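Local coordinates for fiber protein (Duck adenovirus 1, PDB 6ITX) that forms the trimeric head of the viral fibre and probably attaches the avian adenovirus to receptors on the host cell, at residues L134-A145 with T287-Y298; F104-A112 with A119-Y127. All blocks are in the same frame, centred on the assembly; numbering follows the deposited sequence.

Interaction 1. Residues L134-A145 with T287-Y298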
ATOM      1  N   LEU A 134       5.298 -11.370  -7.063  1.00 36.17           N
ATOM      2  CA  LEU A 134       5.354 -10.039  -6.489  1.00 33.28           C
ATOM      3  C   LEU A 134       6.229 -10.106  -5.257  1.00 33.20           C
ATOM      4  O   LEU A 134       6.185 -11.089  -4.514  1.00 36.50           O
ATOM      5  CB  LEU A 134       3.958  -9.535  -6.108  1.00 36.18           C
ATOM      6  CG  LEU A 134       2.946  -9.238  -7.217  1.00 34.46           C
ATOM      7  CD1 LEU A 134       1.722  -8.548  -6.636  1.00 32.42           C
ATOM      8  CD2 LEU A 134       3.567  -8.412  -8.341  1.00 32.24           C
ATOM      9  N   VAL A 135       7.032  -9.079  -5.049  1.00 34.22           N
ATOM     10  CA  VAL A 135       7.772  -8.938  -3.803  1.00 36.10           C
ATOM     11  C   VAL A 135       6.957  -8.038  -2.887  1.00 33.30           C
ATOM     12  O   VAL A 135       6.518  -6.955  -3.294  1.00 31.56           O
ATOM     13  CB  VAL A 135       9.176  -8.357  -4.050  1.00 33.79           C
ATOM     14  CG1 VAL A 135       9.819  -7.948  -2.743  1.00 30.15           C
ATOM     15  CG2 VAL A 135      10.042  -9.347  -4.784  1.00 30.47           C
ATOM     16  N   HIS A 136       6.713  -8.500  -1.672  1.00 31.03           N
ATOM     17  CA  HIS A 136       6.139  -7.669  -0.625  1.00 34.87           C
ATOM     18  C   HIS A 136       7.176  -7.578   0.480  1.00 38.78           C
ATOM     19  O   HIS A 136       7.592  -8.603   1.031  1.00 36.91           O
ATOM     20  CB  HIS A 136       4.824  -8.249  -0.097  1.00 32.16           C
ATOM     21  CG  HIS A 136       3.828  -8.549  -1.169  1.00 34.78           C
ATOM     22  ND1 HIS A 136       3.390  -7.600  -2.070  1.00 37.35           N
ATOM     23  CD2 HIS A 136       3.186  -9.696  -1.490  1.00 35.25           C
ATOM     24  CE1 HIS A 136       2.520  -8.151  -2.899  1.00 36.89           C
ATOM     25  NE2 HIS A 136       2.385  -9.424  -2.573  1.00 35.57           N
ATOM     26  N   GLY A 137       7.610  -6.358   0.789  1.00 34.84           N
ATOM     27  CA  GLY A 137       8.642  -6.168   1.781  1.00 35.96           C
ATOM     28  C   GLY A 137       8.329  -5.012   2.711  1.00 40.49           C
ATOM     29  O   GLY A 137       7.370  -4.253   2.507  1.00 38.71           O
ATOM     30  N   THR A 138       9.148  -4.906   3.762  1.00 34.21           N
ATOM     31  CA  THR A 138       9.200  -3.720   4.603  1.00 34.38           C
ATOM     32  C   THR A 138      10.645  -3.248   4.684  1.00 37.10           C
ATOM     33  O   THR A 138      11.579  -4.050   4.612  1.00 40.65           O
ATOM     34  CB  THR A 138       8.651  -3.968   6.029  1.00 33.07           C
ATOM     35  OG1 THR A 138       9.479  -4.913   6.713  1.00 36.39           O
ATOM     36  CG2 THR A 138       7.237  -4.499   5.990  1.00 35.47           C
ATOM     37  N   ILE A 139      10.827  -1.937   4.821  1.00 33.76           N
ATOM     38  CA  ILE A 139      12.136  -1.361   5.098  1.00 33.42           C
ATOM     39  C   ILE A 139      12.029  -0.505   6.358  1.00 30.13           C
ATOM     40  O   ILE A 139      11.026   0.190   6.572  1.00 28.69           O
ATOM     41  CB  ILE A 139      12.670  -0.551   3.902  1.00 28.73           C
ATOM     42  CG1 ILE A 139      14.050   0.027   4.219  1.00 33.34           C
ATOM     43  CG2 ILE A 139      11.697   0.529   3.511  1.00 27.34           C
ATOM     44  CD1 ILE A 139      14.913   0.262   2.982  1.00 34.32           C
ATOM     45  N   GLN A 140      13.049  -0.592   7.210  1.00 27.26           N
ATOM     46  CA  GLN A 140      13.095   0.149   8.465  1.00 29.54           C
ATOM     47  C   GLN A 140      14.483   0.748   8.591  1.00 31.35           C
ATOM     48  O   GLN A 140      15.475   0.017   8.505  1.00 30.01           O
ATOM     49  CB  GLN A 140      12.789  -0.758   9.663  1.00 27.98           C
ATOM     50  CG  GLN A 140      12.830  -0.043  10.994  1.00 30.58           C
ATOM     51  CD  GLN A 140      12.252  -0.861  12.142  1.00 28.92           C
ATOM     52  OE1 GLN A 140      12.466  -2.063  12.242  1.00 36.56           O
ATOM     53  NE2 GLN A 140      11.525  -0.199  13.014  1.00 26.92           N
ATOM     54  N   ILE A 141      14.549   2.073   8.784  1.00 28.44           N
ATOM     55  CA  ILE A 141      15.804   2.819   8.806  1.00 28.03           C
ATOM     56  C   ILE A 141      15.923   3.560  10.128  1.00 34.28           C
ATOM     57  O   ILE A 141      14.951   4.165  10.592  1.00 35.45           O
ATOM     58  CB  ILE A 141      15.893   3.811   7.627  1.00 32.65           C
ATOM     59  CG1 ILE A 141      15.810   3.051   6.306  1.00 27.59           C
ATOM     60  CG2 ILE A 141      17.195   4.661   7.699  1.00 31.65           C
ATOM     61  CD1 ILE A 141      16.983   2.123   6.131  1.00 32.35           C
ATOM     62  N   LYS A 142      17.116   3.517  10.732  1.00 34.95           N
ATOM     63  CA  LYS A 142      17.419   4.289  11.933  1.00 34.59           C
ATOM     64  C   LYS A 142      18.648   5.145  11.681  1.00 35.37           C
ATOM     65  O   LYS A 142      19.643   4.650  11.144  1.00 35.78           O
ATOM     66  CB  LYS A 142      17.669   3.383  13.130  1.00 36.32           C
ATOM     67  CG  LYS A 142      17.869   4.151  14.411  1.00 39.10           C
ATOM     68  CD  LYS A 142      17.862   3.206  15.585  1.00 40.50           C
ATOM     69  CE  LYS A 142      18.490   3.833  16.816  1.00 40.68           C
ATOM     70  NZ  LYS A 142      18.487   2.799  17.911  1.00 46.74           N
ATOM     71  N   ALA A 143      18.594   6.412  12.084  1.00 30.51           N
ATOM     72  CA  ALA A 143      19.704   7.315  11.818  1.00 30.19           C
ATOM     73  C   ALA A 143      20.003   8.210  13.022  1.00 34.73           C
ATOM     74  O   ALA A 143      19.148   8.463  13.877  1.00 34.51           O
ATOM     75  CB  ALA A 143      19.418   8.174  10.588  1.00 32.68           C
ATOM     76  N   THR A 144      21.247   8.693  13.079  1.00 32.39           N
ATOM     77  CA  THR A 144      21.667   9.669  14.075  1.00 32.93           C
ATOM     78  C   THR A 144      22.286  10.877  13.389  1.00 30.71           C
ATOM     79  O   THR A 144      22.897  10.767  12.322  1.00 33.42           O
ATOM     80  CB  THR A 144      22.683   9.084  15.077  1.00 35.82           C
ATOM     81  OG1 THR A 144      23.871   8.680  14.387  1.00 39.75           O
ATOM     82  CG2 THR A 144      22.100   7.900  15.824  1.00 34.44           C
ATOM     83  N   ALA A 145      22.137  12.038  14.019  1.00 32.90           N
ATOM     84  CA  ALA A 145      22.754  13.241  13.464  1.00 31.97           C
ATOM     85  C   ALA A 145      24.271  13.119  13.446  1.00 33.82           C
ATOM     86  O   ALA A 145      24.932  13.650  12.536  1.00 34.23           O
ATOM     87  CB  ALA A 145      22.323  14.473  14.257  1.00 29.24           C
ATOM     88  N   THR A 287      21.053  12.352  18.913  1.00 34.23           N
ATOM     89  CA  THR A 287      19.764  12.630  18.305  1.00 34.56           C
ATOM     90  C   THR A 287      19.526  11.655  17.158  1.00 39.52           C
ATOM     91  O   THR A 287      20.427  11.392  16.348  1.00 31.65           O
ATOM     92  CB  THR A 287      19.714  14.060  17.795  1.00 29.62           C
ATOM     93  OG1 THR A 287      20.010  14.950  18.872  1.00 38.29           O
ATOM     94  CG2 THR A 287      18.347  14.369  17.253  1.00 28.51           C
ATOM     95  N   PHE A 288      18.303  11.116  17.096  1.00 38.49           N
ATOM     96  CA  PHE A 288      18.000  10.014  16.199  1.00 34.09           C
ATOM     97  C   PHE A 288      16.594  10.139  15.628  1.00 40.08           C
ATOM     98  O   PHE A 288      15.710  10.792  16.202  1.00 39.12           O
ATOM     99  CB  PHE A 288      18.100   8.683  16.914  1.00 31.34           C
ATOM    100  CG  PHE A 288      16.897   8.379  17.776  1.00 32.92           C
ATOM    101  CD1 PHE A 288      16.692   9.056  18.967  1.00 33.48           C
ATOM    102  CD2 PHE A 288      15.971   7.424  17.394  1.00 31.44           C
ATOM    103  CE1 PHE A 288      15.599   8.780  19.766  1.00 26.88           C
ATOM    104  CE2 PHE A 288      14.865   7.152  18.197  1.00 35.08           C
ATOM    105  CZ  PHE A 288      14.688   7.827  19.382  1.00 25.90           C
ATOM    106  N   PHE A 289      16.402   9.490  14.480  1.00 36.65           N
ATOM    107  CA  PHE A 289      15.082   9.169  13.973  1.00 31.82           C
ATOM    108  C   PHE A 289      15.057   7.685  13.625  1.00 32.60           C
ATOM    109  O   PHE A 289      16.102   7.048  13.413  1.00 28.02           O
ATOM    110  CB  PHE A 289      14.663  10.069  12.781  1.00 30.63           C
ATOM    111  CG  PHE A 289      15.384   9.795  11.454  1.00 30.57           C
ATOM    112  CD1 PHE A 289      15.085   8.671  10.677  1.00 30.54           C
ATOM    113  CD2 PHE A 289      16.284  10.716  10.944  1.00 26.04           C
ATOM    114  CE1 PHE A 289      15.719   8.458   9.451  1.00 31.86           C
ATOM    115  CE2 PHE A 289      16.916  10.511   9.723  1.00 26.52           C
ATOM    116  CZ  PHE A 289      16.637   9.388   8.972  1.00 27.54           C
ATOM    117  N   LEU A 290      13.842   7.132  13.623  1.00 31.63           N
ATOM    118  CA  LEU A 290      13.645   5.696  13.437  1.00 28.15           C
ATOM    119  C   LEU A 290      12.285   5.502  12.780  1.00 30.89           C
ATOM    120  O   LEU A 290      11.241   5.755  13.396  1.00 33.43           O
ATOM    121  CB  LEU A 290      13.742   4.952  14.769  1.00 29.40           C
ATOM    122  CG  LEU A 290      13.227   3.508  14.823  1.00 28.85           C
ATOM    123  CD1 LEU A 290      14.209   2.559  14.168  1.00 33.46           C
ATOM    124  CD2 LEU A 290      12.946   3.090  16.241  1.00 24.27           C
ATOM    125  N   THR A 291      12.300   5.099  11.518  1.00 29.44           N
ATOM    126  CA  THR A 291      11.061   4.788  10.828  1.00 30.79           C
ATOM    127  C   THR A 291      10.470   3.490  11.388  1.00 32.70           C
ATOM    128  O   THR A 291      11.206   2.610  11.858  1.00 28.17           O
ATOM    129  CB  THR A 291      11.306   4.634   9.321  1.00 26.39           C
ATOM    130  OG1 THR A 291      11.738   3.289   9.023  1.00 26.89           O
ATOM    131  CG2 THR A 291      12.370   5.623   8.846  1.00 26.24           C
ATOM    132  N   PRO A 292       9.153   3.326  11.325  1.00 31.23           N
ATOM    133  CA  PRO A 292       8.594   2.006  11.506  1.00 29.09           C
ATOM    134  C   PRO A 292       9.067   1.145  10.355  1.00 32.68           C
ATOM    135  O   PRO A 292       9.816   1.626   9.490  1.00 28.87           O
ATOM    136  CB  PRO A 292       7.076   2.248  11.447  1.00 28.29           C
ATOM    137  CG  PRO A 292       6.943   3.367  10.470  1.00 28.97           C
ATOM    138  CD  PRO A 292       8.165   4.258  10.738  1.00 33.43           C
ATOM    139  N   PRO A 293       8.685  -0.125  10.306  1.00 32.61           N
ATOM    140  CA  PRO A 293       8.823  -0.854   9.043  1.00 30.35           C
ATOM    141  C   PRO A 293       7.833  -0.264   8.052  1.00 31.17           C
ATOM    142  O   PRO A 293       6.642  -0.148   8.356  1.00 29.74           O
ATOM    143  CB  PRO A 293       8.472  -2.303   9.416  1.00 31.74           C
ATOM    144  CG  PRO A 293       8.443  -2.346  10.913  1.00 32.62           C
ATOM    145  CD  PRO A 293       8.143  -0.962  11.387  1.00 29.39           C
ATOM    146  N   ILE A 294       8.329   0.141   6.884  1.00 25.97           N
ATOM    147  CA  ILE A 294       7.485   0.723   5.847  1.00 27.91           C
ATOM    148  C   ILE A 294       7.190  -0.367   4.813  1.00 30.18           C
ATOM    149  O   ILE A 294       8.125  -0.836   4.145  1.00 33.37           O
ATOM    150  CB  ILE A 294       8.146   1.942   5.192  1.00 32.74           C
ATOM    151  CG1 ILE A 294       8.573   2.965   6.257  1.00 29.07           C
ATOM    152  CG2 ILE A 294       7.219   2.552   4.117  1.00 24.85           C
ATOM    153  CD1 ILE A 294       9.609   3.971   5.776  1.00 25.47           C
ATOM    154  N   PRO A 295       5.939  -0.768   4.637  1.00 34.78           N
ATOM    155  CA  PRO A 295       5.642  -1.793   3.621  1.00 33.81           C
ATOM    156  C   PRO A 295       5.566  -1.210   2.221  1.00 31.68           C
ATOM    157  O   PRO A 295       5.062  -0.103   2.016  1.00 36.90           O
ATOM    158  CB  PRO A 295       4.287  -2.346   4.069  1.00 25.99           C
ATOM    159  CG  PRO A 295       3.684  -1.222   4.793  1.00 32.63           C
ATOM    160  CD  PRO A 295       4.781  -0.495   5.497  1.00 24.78           C
ATOM    161  N   PHE A 296       6.084  -1.970   1.254  1.00 30.29           N
ATOM    162  CA  PHE A 296       6.052  -1.607  -0.157  1.00 27.82           C
ATOM    163  C   PHE A 296       6.020  -2.881  -0.987  1.00 30.91           C
ATOM    164  O   PHE A 296       6.373  -3.963  -0.508  1.00 31.75           O
ATOM    165  CB  PHE A 296       7.271  -0.768  -0.547  1.00 38.85           C
ATOM    166  CG  PHE A 296       8.586  -1.500  -0.370  1.00 39.49           C
ATOM    167  CD1 PHE A 296       9.204  -1.559   0.876  1.00 35.41           C
ATOM    168  CD2 PHE A 296       9.176  -2.160  -1.442  1.00 36.64           C
ATOM    169  CE1 PHE A 296      10.386  -2.250   1.047  1.00 35.17           C
ATOM    170  CE2 PHE A 296      10.360  -2.850  -1.276  1.00 43.58           C
ATOM    171  CZ  PHE A 296      10.971  -2.892  -0.026  1.00 40.26           C
ATOM    172  N   THR A 297       5.626  -2.738  -2.255  1.00 34.49           N
ATOM    173  CA  THR A 297       5.505  -3.867  -3.173  1.00 30.29           C
ATOM    174  C   THR A 297       6.096  -3.512  -4.532  1.00 31.98           C
ATOM    175  O   THR A 297       5.880  -2.412  -5.041  1.00 36.20           O
ATOM    176  CB  THR A 297       4.031  -4.285  -3.344  1.00 31.32           C
ATOM    177  OG1 THR A 297       3.544  -4.910  -2.141  1.00 25.79           O
ATOM    178  CG2 THR A 297       3.871  -5.254  -4.505  1.00 32.80           C
ATOM    179  N   TYR A 298       6.843  -4.440  -5.126  1.00 35.38           N
ATOM    180  CA  TYR A 298       7.242  -4.310  -6.526  1.00 33.25           C
ATOM    181  C   TYR A 298       7.220  -5.686  -7.176  1.00 35.70           C
ATOM    182  O   TYR A 298       7.153  -6.720  -6.492  1.00 35.19           O
ATOM    183  CB  TYR A 298       8.635  -3.667  -6.681  1.00 37.18           C
ATOM    184  CG  TYR A 298       9.743  -4.471  -6.048  1.00 36.36           C
ATOM    185  CD1 TYR A 298      10.013  -4.352  -4.698  1.00 39.29           C
ATOM    186  CD2 TYR A 298      10.501  -5.363  -6.789  1.00 35.46           C
ATOM    187  CE1 TYR A 298      11.005  -5.090  -4.103  1.00 38.45           C
ATOM    188  CE2 TYR A 298      11.504  -6.105  -6.198  1.00 35.20           C
ATOM    189  CZ  TYR A 298      11.752  -5.962  -4.852  1.00 35.83           C
ATOM    190  OH  TYR A 298      12.748  -6.692  -4.235  1.00 33.35           O
TER

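Interaction 2. Residues F104-A112 with A119-Y127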
ATOM      1  N   PHE A 104      19.371  -3.154  15.452  1.00 44.13           N
ATOM      2  CA  PHE A 104      19.979  -1.820  15.467  1.00 41.11           C
ATOM      3  C   PHE A 104      20.955  -1.667  16.630  1.00 41.78           C
ATOM      4  O   PHE A 104      20.996  -0.638  17.309  1.00 52.48           O
ATOM      5  CB  PHE A 104      18.912  -0.722  15.499  1.00 39.79           C
ATOM      6  CG  PHE A 104      17.849  -0.874  14.434  1.00 47.01           C
ATOM      7  CD1 PHE A 104      18.166  -0.726  13.089  1.00 39.97           C
ATOM      8  CD2 PHE A 104      16.532  -1.179  14.785  1.00 43.87           C
ATOM      9  CE1 PHE A 104      17.187  -0.878  12.105  1.00 37.64           C
ATOM     10  CE2 PHE A 104      15.560  -1.327  13.819  1.00 40.66           C
ATOM     11  CZ  PHE A 104      15.890  -1.180  12.470  1.00 39.39           C
ATOM     12  N   ASP A 105      21.740  -2.716  16.871  1.00 41.07           N
ATOM     13  CA  ASP A 105      22.785  -2.710  17.889  1.00 47.78           C
ATOM     14  C   ASP A 105      24.173  -2.867  17.279  1.00 45.33           C
ATOM     15  O   ASP A 105      25.129  -3.143  18.006  1.00 51.29           O
ATOM     16  CB  ASP A 105      22.535  -3.826  18.907  1.00 43.94           C
ATOM     17  CG  ASP A 105      22.608  -5.218  18.277  1.00 48.98           C
ATOM     18  OD1 ASP A 105      22.837  -5.322  17.045  1.00 47.13           O
ATOM     19  OD2 ASP A 105      22.447  -6.218  19.017  1.00 53.63           O
ATOM     20  N   SER A 106      24.297  -2.714  15.962  1.00 44.93           N
ATOM     21  CA  SER A 106      25.509  -2.997  15.203  1.00 33.28           C
ATOM     22  C   SER A 106      26.061  -1.754  14.507  1.00 38.08           C
ATOM     23  O   SER A 106      26.803  -1.870  13.528  1.00 39.66           O
ATOM     24  CB  SER A 106      25.210  -4.111  14.199  1.00 39.20           C
ATOM     25  OG  SER A 106      25.963  -3.997  12.998  1.00 47.78           O
ATOM     26  N   GLY A 107      25.721  -0.559  14.988  1.00 42.46           N
ATOM     27  CA  GLY A 107      26.267   0.658  14.420  1.00 38.15           C
ATOM     28  C   GLY A 107      25.514   1.106  13.186  1.00 38.41           C
ATOM     29  O   GLY A 107      24.478   0.555  12.805  1.00 36.24           O
ATOM     30  N   TYR A 108      26.066   2.131  12.543  1.00 40.38           N
ATOM     31  CA  TYR A 108      25.468   2.766  11.369  1.00 38.06           C
ATOM     32  C   TYR A 108      26.476   2.657  10.227  1.00 42.81           C
ATOM     33  O   TYR A 108      27.306   3.546  10.009  1.00 41.97           O
ATOM     34  CB  TYR A 108      25.072   4.242  11.683  1.00 42.27           C
ATOM     35  CG  TYR A 108      24.161   4.353  12.891  1.00 39.86           C
ATOM     36  CD1 TYR A 108      24.689   4.404  14.177  1.00 40.77           C
ATOM     37  CD2 TYR A 108      22.775   4.353  12.750  1.00 37.44           C
ATOM     38  CE1 TYR A 108      23.870   4.473  15.285  1.00 37.52           C
ATOM     39  CE2 TYR A 108      21.942   4.431  13.865  1.00 37.23           C
ATOM     40  CZ  TYR A 108      22.505   4.484  15.129  1.00 39.63           C
ATOM     41  OH  TYR A 108      21.712   4.551  16.252  1.00 46.71           O
ATOM     42  N   GLU A 109      26.393   1.554   9.483  1.00 50.56           N
ATOM     43  CA  GLU A 109      27.357   1.238   8.433  1.00 48.13           C
ATOM     44  C   GLU A 109      26.707   1.104   7.051  1.00 49.89           C
ATOM     45  O   GLU A 109      27.317   0.547   6.123  1.00 52.06           O
ATOM     46  CB  GLU A 109      28.115  -0.039   8.811  1.00 48.96           C
ATOM     47  CG  GLU A 109      29.062   0.155   9.993  1.00 45.72           C
ATOM     48  CD  GLU A 109      29.132  -1.056  10.907  1.00 62.17           C
ATOM     49  OE1 GLU A 109      28.548  -2.129  10.585  1.00 57.00           O
ATOM     50  OE2 GLU A 109      29.788  -0.925  11.967  1.00 69.56           O
ATOM     51  N   ILE A 110      25.481   1.608   6.897  1.00 46.11           N
ATOM     52  CA  ILE A 110      24.738   1.565   5.643  1.00 39.02           C
ATOM     53  C   ILE A 110      24.835   2.942   5.012  1.00 39.53           C
ATOM     54  O   ILE A 110      24.662   3.952   5.705  1.00 39.07           O
ATOM     55  CB  ILE A 110      23.278   1.158   5.897  1.00 37.54           C
ATOM     56  CG1 ILE A 110      23.253  -0.183   6.630  1.00 36.53           C
ATOM     57  CG2 ILE A 110      22.493   1.095   4.609  1.00 33.18           C
ATOM     58  CD1 ILE A 110      23.919  -1.284   5.864  1.00 36.19           C
ATOM     59  N   PHE A 111      25.144   2.997   3.709  1.00 40.02           N
ATOM     60  CA  PHE A 111      25.466   4.262   3.049  1.00 36.86           C
ATOM     61  C   PHE A 111      24.233   4.846   2.378  1.00 37.32           C
ATOM     62  O   PHE A 111      23.597   4.179   1.562  1.00 35.72           O
ATOM     63  CB  PHE A 111      26.574   4.073   2.018  1.00 38.24           C
ATOM     64  CG  PHE A 111      27.115   5.370   1.448  1.00 40.77           C
ATOM     65  CD1 PHE A 111      26.505   5.977   0.353  1.00 44.97           C
ATOM     66  CD2 PHE A 111      28.249   5.962   1.981  1.00 40.79           C
ATOM     67  CE1 PHE A 111      27.007   7.180  -0.178  1.00 46.61           C
ATOM     68  CE2 PHE A 111      28.759   7.157   1.454  1.00 41.73           C
ATOM     69  CZ  PHE A 111      28.144   7.763   0.379  1.00 44.66           C
ATOM     70  N   ALA A 112      23.918   6.098   2.707  1.00 34.73           N
ATOM     71  CA  ALA A 112      22.814   6.832   2.102  1.00 31.80           C
ATOM     72  C   ALA A 112      23.364   8.064   1.414  1.00 37.01           C
ATOM     73  O   ALA A 112      24.102   8.841   2.028  1.00 38.86           O
ATOM     74  CB  ALA A 112      21.774   7.266   3.144  1.00 31.39           C
ATOM     75  N   ALA A 119      26.288  12.942   2.142  1.00 37.97           N
ATOM     76  CA  ALA A 119      26.006  11.540   2.410  1.00 36.49           C
ATOM     77  C   ALA A 119      25.734  11.340   3.891  1.00 34.46           C
ATOM     78  O   ALA A 119      25.929  12.238   4.720  1.00 37.78           O
ATOM     79  CB  ALA A 119      27.154  10.634   1.962  1.00 37.51           C
ATOM     80  N   ALA A 120      25.283  10.132   4.215  1.00 34.09           N
ATOM     81  CA  ALA A 120      25.015   9.756   5.590  1.00 34.44           C
ATOM     82  C   ALA A 120      25.244   8.263   5.739  1.00 38.05           C
ATOM     83  O   ALA A 120      25.149   7.492   4.774  1.00 39.94           O
ATOM     84  CB  ALA A 120      23.588  10.131   6.004  1.00 32.76           C
ATOM     85  N   LYS A 121      25.564   7.856   6.957  1.00 32.55           N
ATOM     86  CA  LYS A 121      25.599   6.442   7.274  1.00 39.70           C
ATOM     87  C   LYS A 121      24.518   6.159   8.299  1.00 36.57           C
ATOM     88  O   LYS A 121      24.360   6.909   9.269  1.00 43.18           O
ATOM     89  CB  LYS A 121      26.998   6.008   7.728  1.00 40.95           C
ATOM     90  CG  LYS A 121      27.950   6.213   6.520  1.00 43.08           C
ATOM     91  CD  LYS A 121      29.431   5.983   6.711  1.00 54.91           C
ATOM     92  CE  LYS A 121      29.777   4.533   6.425  1.00 61.05           C
ATOM     93  NZ  LYS A 121      29.999   3.757   7.705  1.00 63.51           N
ATOM     94  N   VAL A 122      23.734   5.121   8.037  1.00 34.37           N
ATOM     95  CA  VAL A 122      22.510   4.844   8.768  1.00 32.83           C
ATOM     96  C   VAL A 122      22.453   3.347   9.060  1.00 39.41           C
ATOM     97  O   VAL A 122      23.324   2.581   8.647  1.00 38.72           O
ATOM     98  CB  VAL A 122      21.248   5.306   8.005  1.00 32.66           C
ATOM     99  CG1 VAL A 122      21.327   6.819   7.667  1.00 37.17           C
ATOM    100  CG2 VAL A 122      21.040   4.480   6.760  1.00 27.17           C
ATOM    101  N   ALA A 123      21.425   2.944   9.806  1.00 35.60           N
ATOM    102  CA  ALA A 123      21.192   1.546  10.124  1.00 32.67           C
ATOM    103  C   ALA A 123      19.846   1.120   9.556  1.00 36.18           C
ATOM    104  O   ALA A 123      18.910   1.925   9.469  1.00 37.34           O
ATOM    105  CB  ALA A 123      21.241   1.301  11.630  1.00 31.80           C
ATOM    106  N   GLY A 124      19.748  -0.148   9.159  1.00 31.94           N
ATOM    107  CA  GLY A 124      18.556  -0.600   8.473  1.00 32.55           C
ATOM    108  C   GLY A 124      18.281  -2.080   8.624  1.00 35.36           C
ATOM    109  O   GLY A 124      19.178  -2.886   8.895  1.00 33.08           O
ATOM    110  N   TYR A 125      17.012  -2.425   8.415  1.00 35.55           N
ATOM    111  CA  TYR A 125      16.549  -3.804   8.354  1.00 35.89           C
ATOM    112  C   TYR A 125      15.519  -3.928   7.244  1.00 35.37           C
ATOM    113  O   TYR A 125      14.540  -3.181   7.219  1.00 40.66           O
ATOM    114  CB  TYR A 125      15.926  -4.239   9.676  1.00 31.36           C
ATOM    115  CG  TYR A 125      15.511  -5.672   9.641  1.00 35.01           C
ATOM    116  CD1 TYR A 125      16.451  -6.665   9.380  1.00 40.80           C
ATOM    117  CD2 TYR A 125      14.189  -6.052   9.858  1.00 31.69           C
ATOM    118  CE1 TYR A 125      16.088  -8.007   9.351  1.00 39.47           C
ATOM    119  CE2 TYR A 125      13.810  -7.389   9.835  1.00 29.18           C
ATOM    120  CZ  TYR A 125      14.770  -8.359   9.581  1.00 36.50           C
ATOM    121  OH  TYR A 125      14.438  -9.690   9.535  1.00 40.93           O
ATOM    122  N   VAL A 126      15.720  -4.875   6.335  1.00 39.28           N
ATOM    123  CA  VAL A 126      14.837  -5.071   5.190  1.00 36.06           C
ATOM    124  C   VAL A 126      14.328  -6.504   5.206  1.00 35.54           C
ATOM    125  O   VAL A 126      15.123  -7.449   5.199  1.00 34.79           O
ATOM    126  CB  VAL A 126      15.552  -4.778   3.861  1.00 34.72           C
ATOM    127  CG1 VAL A 126      14.525  -4.634   2.735  1.00 36.46           C
ATOM    128  CG2 VAL A 126      16.412  -3.543   3.986  1.00 35.73           C
ATOM    129  N   TYR A 127      13.011  -6.662   5.195  1.00 30.70           N
ATOM    130  CA  TYR A 127      12.362  -7.960   5.186  1.00 33.36           C
ATOM    131  C   TYR A 127      11.595  -8.078   3.884  1.00 35.95           C
ATOM    132  O   TYR A 127      10.654  -7.317   3.658  1.00 37.92           O
ATOM    133  CB  TYR A 127      11.418  -8.114   6.380  1.00 34.29           C
ATOM    134  CG  TYR A 127      10.963  -9.537   6.656  1.00 40.53           C
ATOM    135  CD1 TYR A 127      11.844 -10.483   7.210  1.00 38.42           C
ATOM    136  CD2 TYR A 127       9.657  -9.932   6.392  1.00 35.36           C
ATOM    137  CE1 TYR A 127      11.433 -11.770   7.489  1.00 33.10           C
ATOM    138  CE2 TYR A 127       9.236 -11.231   6.665  1.00 37.77           C
ATOM    139  CZ  TYR A 127      10.128 -12.149   7.208  1.00 39.55           C
ATOM    140  OH  TYR A 127       9.713 -13.451   7.476  1.00 37.21           O
TER

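Interaction 1. Residues L134-A145 with T287-Y298
Gln-140 reaches with its side-chain amide to the break between strands 288-290 and 294-298: NE2 donates to Thr-291 O at 3.1 Å, a bond lying in both the amide and the carbonyl plane. CG stands anti to the backbone N (chi1 180°), and the extended chain beyond it carries the amide along Pro-293. NE2 also donates to Ser-202 O of the second subunit, a double duty that suits a primary amide. No carbonyl of segment 287-298 accepts the N-H of Ile-141; Thr-291 OG1 does so at 3.1 Å and donates its own hydrogen to Pro-292 O. This hydroxyl bridges a break in the antiparallel pairing, part of the beta-sandwich of the fibre head: the ladders, ending at Ile-139/Ile-294 and resuming at Lys-142/Leu-290, are one residue out of step. Pro-292 and Pro-293, in this loop, have no N-H to offer. In the regular ladder Gly-137 N to Phe-296 O is nearly straight at 177°. His-136 ND1 and Thr-297 OG1, 2.7 Å apart, share a hydrogen bond at the imidazole edge; either may donate. Tyr-298 lays a ring face on Val-135 CB, while its OH bonds to Phe-196 O. Ala-143 CB lies over one face of Phe-289, where a methyl fits close.

Interaction 2. Residues F104-A112 with A119-Y127
Ile-110 and Val-122 form the close-packed part of this hairpin: a hydrogen-bonded antiparallel pair, with Ile-110 N to Val-122 O at 2.9 Å and the return bond from Val-122 N to Ile-110 O at 2.8 Å. Their branched side chains share one sheet face, Ile-110 CB lying 4.1 Å from Val-122 CG2. The next pair on that face, Ala-112 with Ala-120, is small at both positions and also doubly bonded. Val-122 is matched by two residues, Glu-109 and Ile-110, which makes a classic beta bulge. Glu-109 points away from the strand and is exposed; Lys-121, on the same face as Phe-111, whose CZ packs on Ala-119 CB, is exposed too. The lysine chain is kinked near its end, and NZ remains 6.3 Å from Glu-109 OE2, too far for a salt bridge; long polar chains suit such a surface. Before the bulge, residues 104-108 touch the strand through two rings. Tyr-108, with CG beside its backbone N (chi1 -55°), brings CD2 to 3.6 Å from Ala-123 CB, which also meets the edge of the Phe-104 ring at CD1, 4.0 Å away. A methyl is compact enough to sit by both. Strand 134-144 runs alongside strand 118-131, where Tyr-108 touches Lys-142 and Phe-104 touches Gln-140, while Ala-112 packs on Phe-161 and Leu-163 of strand 160-165.

In the fold
Interactions 1 and 2 belong to one sheet of the head domain, their centres about 11 Å apart. They come in series along the chain: the hairpin of interaction 2 closes first, strand 118-131 then turns into strand 134-144, and that strand pairs with 288-299 from the end of the chain, some 140 residues later. Strands 118-131 and 134-144 are neighbours, probably hydrogen-bonded from Lys-142 N to Ala-123 O at 2.7 Å, so a local hairpin and a long-range closure become one continuous surface. Both reach the second subunit, which places this part of the sheet at the trimer interface, where the His-136 rings of the three chains meet edge-to-face.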